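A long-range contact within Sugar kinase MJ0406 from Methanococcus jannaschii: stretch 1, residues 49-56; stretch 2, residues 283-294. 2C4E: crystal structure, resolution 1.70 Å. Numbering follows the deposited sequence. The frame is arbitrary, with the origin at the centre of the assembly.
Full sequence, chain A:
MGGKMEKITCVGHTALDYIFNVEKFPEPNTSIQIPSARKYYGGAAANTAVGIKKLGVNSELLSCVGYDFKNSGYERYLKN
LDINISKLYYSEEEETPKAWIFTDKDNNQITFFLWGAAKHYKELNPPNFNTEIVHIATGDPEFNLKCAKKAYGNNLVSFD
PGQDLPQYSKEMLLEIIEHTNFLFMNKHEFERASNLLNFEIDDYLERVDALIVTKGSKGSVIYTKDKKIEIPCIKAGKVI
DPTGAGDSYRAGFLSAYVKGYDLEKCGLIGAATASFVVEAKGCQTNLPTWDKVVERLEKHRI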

# COMPACT_ATOMS: atom_id res chain seq x y z
N ALA A 49 -23.68 -5.14 -3.58
CA ALA A 49 -24.15 -6.31 -4.32
C ALA A 49 -24.11 -7.56 -3.49
O ALA A 49 -25.03 -8.37 -3.55
CB ALA A 49 -23.33 -6.52 -5.60
N VAL A 50 -23.04 -7.74 -2.73
CA VAL A 50 -22.90 -8.90 -1.86
C VAL A 50 -23.91 -8.85 -0.72
O VAL A 50 -24.52 -9.86 -0.40
CB VAL A 50 -21.44 -9.06 -1.35
CG1 VAL A 50 -21.34 -10.19 -0.31
CG2 VAL A 50 -20.51 -9.34 -2.49
N GLY A 51 -24.10 -7.68 -0.11
CA GLY A 51 -25.11 -7.52 0.93
C GLY A 51 -26.52 -7.81 0.44
O GLY A 51 -27.32 -8.43 1.14
N ILE A 52 -26.81 -7.36 -0.77
CA ILE A 52 -28.12 -7.60 -1.39
C ILE A 52 -28.33 -9.09 -1.57
O ILE A 52 -29.38 -9.63 -1.20
CB ILE A 52 -28.23 -6.85 -2.73
CG1 ILE A 52 -28.37 -5.34 -2.46
CG2 ILE A 52 -29.40 -7.37 -3.54
CD1 ILE A 52 -28.05 -4.48 -3.67
N LYS A 53 -27.31 -9.77 -2.08
CA LYS A 53 -27.41 -11.20 -2.36
C LYS A 53 -27.57 -11.99 -1.08
O LYS A 53 -28.34 -12.94 -1.04
CB LYS A 53 -26.19 -11.69 -3.14
CG LYS A 53 -26.30 -13.14 -3.62
CD LYS A 53 -27.40 -13.31 -4.69
CE LYS A 53 -27.43 -14.73 -5.21
NZ LYS A 53 -28.23 -14.89 -6.47
N LYS A 54 -26.86 -11.59 -0.04
CA LYS A 54 -26.94 -12.24 1.27
C LYS A 54 -28.35 -12.13 1.85
O LYS A 54 -28.79 -13.03 2.55
CB LYS A 54 -25.92 -11.64 2.24
CG LYS A 54 -24.53 -12.28 2.14
CD LYS A 54 -24.56 -13.73 2.71
CE LYS A 54 -23.70 -13.93 3.97
NZ LYS A 54 -24.50 -14.53 5.08
N LEU A 55 -29.03 -11.02 1.55
CA LEU A 55 -30.43 -10.81 1.95
C LEU A 55 -31.47 -11.52 1.06
O LEU A 55 -32.67 -11.34 1.24
CB LEU A 55 -30.75 -9.31 2.02
CG LEU A 55 -29.96 -8.57 3.10
CD1 LEU A 55 -30.10 -7.07 2.92
CD2 LEU A 55 -30.39 -9.01 4.48
N GLY A 56 -31.00 -12.30 0.10
CA GLY A 56 -31.88 -13.12 -0.72
C GLY A 56 -32.44 -12.43 -1.94
O GLY A 56 -33.48 -12.83 -2.46
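Stretch 2 (283-294) CQTNLPTWDKVV

Stretch 2 runs as a turn followed by three extended residues along the last turns of the stretch 1 helix and starts its own helix beside that helix's end, in a contact of apolar side chains stitched by one lysine hydrogen bond and two bridging waters. The two stretches advance in the same sense: the CA of Val-50 lies 7.1 Å from the CA of Gln-284, that of Gly-51 5.9 Å from the CA of Leu-287, and that of Leu-55 4.5 Å from the CA of Trp-290, so the backbones converge toward the C-terminal end of stretch 1.

A type I turn from Gln-284 to Leu-287 opens the approach. Leu-287 (m, t) then points toward the helix, its CD1 3.6 Å from Val-50 CG1 and also 3.6 Å from Gly-51 N. The absent side chain of Gly-51 lets Leu-287 lie close: an ideal CB would stand 3.5 Å from Leu-287 CD2, a tight fit. Leu-287 to Thr-289 keep extended backbone angles, and Leu-287 O and Pro-288 O are both met from the helix side. Lys-54 folds over this segment and donates from NZ to Leu-287 O at 3.1 Å, while water 1 donates to both Gly-51 O (3.0 Å) and Pro-288 O (2.9 Å).

At the helix end, Lys-54 O receives a nearly straight CA-H...O contact from Thr-289 CA at 3.5 Å. Water 2 donates to the same Lys-54 O at 2.8 Å and accepts from Trp-290 N at 3.0 Å, serving a first-turn amide of the new helix. Thr-289 caps that helix, its OG1 accepting a weak bond from Lys-292 N at 3.3 Å. Leu-55 closes the contact, with CD2 3.9 Å from Val-293 CG2 and 4.1 Å from Trp-290 CE3. Gly-56, at positive phi, completes a Schellman motif and ends stretch 1.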

# COMPACT_ATOMS: atom_id res chain seq x y z
N CYS A 283 -15.79 -5.14 4.95
CA CYS A 283 -17.12 -4.64 4.59
C CYS A 283 -18.10 -5.75 4.28
O CYS A 283 -19.32 -5.52 4.31
CB CYS A 283 -17.02 -3.70 3.41
SG CYS A 283 -16.12 -2.19 3.75
N GLN A 284 -17.61 -6.94 3.97
CA GLN A 284 -18.49 -8.04 3.59
C GLN A 284 -18.44 -9.22 4.57
O GLN A 284 -19.18 -10.19 4.41
CB GLN A 284 -18.15 -8.53 2.18
CG GLN A 284 -18.24 -7.42 1.14
CD GLN A 284 -17.77 -7.87 -0.22
OE1 GLN A 284 -17.68 -9.05 -0.49
NE2 GLN A 284 -17.47 -6.91 -1.09
N THR A 285 -17.59 -9.13 5.58
CA THR A 285 -17.30 -10.29 6.41
C THR A 285 -18.49 -10.77 7.26
O THR A 285 -18.70 -11.97 7.37
CB THR A 285 -16.06 -10.04 7.28
OG1 THR A 285 -16.22 -8.82 8.02
CG2 THR A 285 -14.87 -9.77 6.40
N ASN A 286 -19.27 -9.84 7.81
CA ASN A 286 -20.40 -10.20 8.68
C ASN A 286 -21.73 -9.74 8.11
O ASN A 286 -22.61 -9.29 8.85
CB ASN A 286 -20.20 -9.62 10.10
CG ASN A 286 -21.00 -10.38 11.16
OD1 ASN A 286 -21.67 -9.77 12.01
ND2 ASN A 286 -20.93 -11.70 11.13
N LEU A 287 -21.89 -9.87 6.80
CA LEU A 287 -23.15 -9.52 6.15
C LEU A 287 -24.21 -10.54 6.54
O LEU A 287 -23.98 -11.75 6.45
CB LEU A 287 -22.99 -9.43 4.63
CG LEU A 287 -22.26 -8.18 4.14
CD1 LEU A 287 -21.87 -8.33 2.68
CD2 LEU A 287 -23.09 -6.92 4.31
N PRO A 288 -25.36 -10.07 7.04
CA PRO A 288 -26.39 -10.97 7.54
C PRO A 288 -27.36 -11.50 6.47
O PRO A 288 -27.50 -10.92 5.39
CB PRO A 288 -27.14 -10.09 8.52
CG PRO A 288 -27.10 -8.74 7.87
CD PRO A 288 -25.75 -8.65 7.19
N THR A 289 -28.04 -12.58 6.82
CA THR A 289 -29.17 -13.08 6.05
C THR A 289 -30.42 -12.29 6.38
O THR A 289 -30.48 -11.60 7.40
CB THR A 289 -29.46 -14.54 6.36
OG1 THR A 289 -29.79 -14.69 7.75
CG2 THR A 289 -28.24 -15.42 6.14
N TRP A 290 -31.43 -12.45 5.54
CA TRP A 290 -32.71 -11.78 5.71
C TRP A 290 -33.36 -12.14 7.05
O TRP A 290 -33.77 -11.27 7.81
CB TRP A 290 -33.66 -12.14 4.56
CG TRP A 290 -34.96 -11.46 4.73
CD1 TRP A 290 -36.11 -11.99 5.21
CD2 TRP A 290 -35.23 -10.08 4.47
NE1 TRP A 290 -37.10 -11.03 5.24
CE2 TRP A 290 -36.58 -9.85 4.79
CE3 TRP A 290 -34.47 -9.02 3.95
CZ2 TRP A 290 -37.18 -8.60 4.64
CZ3 TRP A 290 -35.07 -7.78 3.81
CH2 TRP A 290 -36.41 -7.58 4.15
N ASP A 291 -33.46 -13.43 7.33
CA ASP A 291 -34.12 -13.85 8.56
C ASP A 291 -33.38 -13.33 9.79
O ASP A 291 -34.01 -12.98 10.78
CB ASP A 291 -34.30 -15.37 8.62
CG ASP A 291 -35.36 -15.87 7.65
OD1 ASP A 291 -36.11 -15.06 7.05
OD2 ASP A 291 -35.50 -17.09 7.43
N LYS A 292 -32.05 -13.26 9.73
CA LYS A 292 -31.27 -12.75 10.85
C LYS A 292 -31.52 -11.25 11.08
O LYS A 292 -31.54 -10.79 12.22
CB LYS A 292 -29.77 -13.01 10.68
CG LYS A 292 -29.37 -14.47 10.84
CD LYS A 292 -29.22 -14.87 12.30
CE LYS A 292 -29.02 -16.38 12.45
NZ LYS A 292 -29.16 -16.84 13.86
N VAL A 293 -31.69 -10.51 9.99
CA VAL A 293 -31.97 -9.08 10.09
C VAL A 293 -33.37 -8.86 10.65
O VAL A 293 -33.56 -8.01 11.53
CB VAL A 293 -31.84 -8.40 8.71
CG1 VAL A 293 -32.49 -7.03 8.71
CG2 VAL A 293 -30.38 -8.30 8.33
N VAL A 294 -34.34 -9.63 10.17
CA VAL A 294 -35.70 -9.51 10.69
C VAL A 294 -35.72 -9.82 12.19
O VAL A 294 -36.37 -9.12 12.96
CB VAL A 294 -36.69 -10.40 9.89
CG1 VAL A 294 -38.07 -10.40 10.54
CG2 VAL A 294 -36.79 -9.91 8.44
O HOH W 1 -26.45 -8.64 3.97
O HOH W 2 -31.23 -14.22 3.17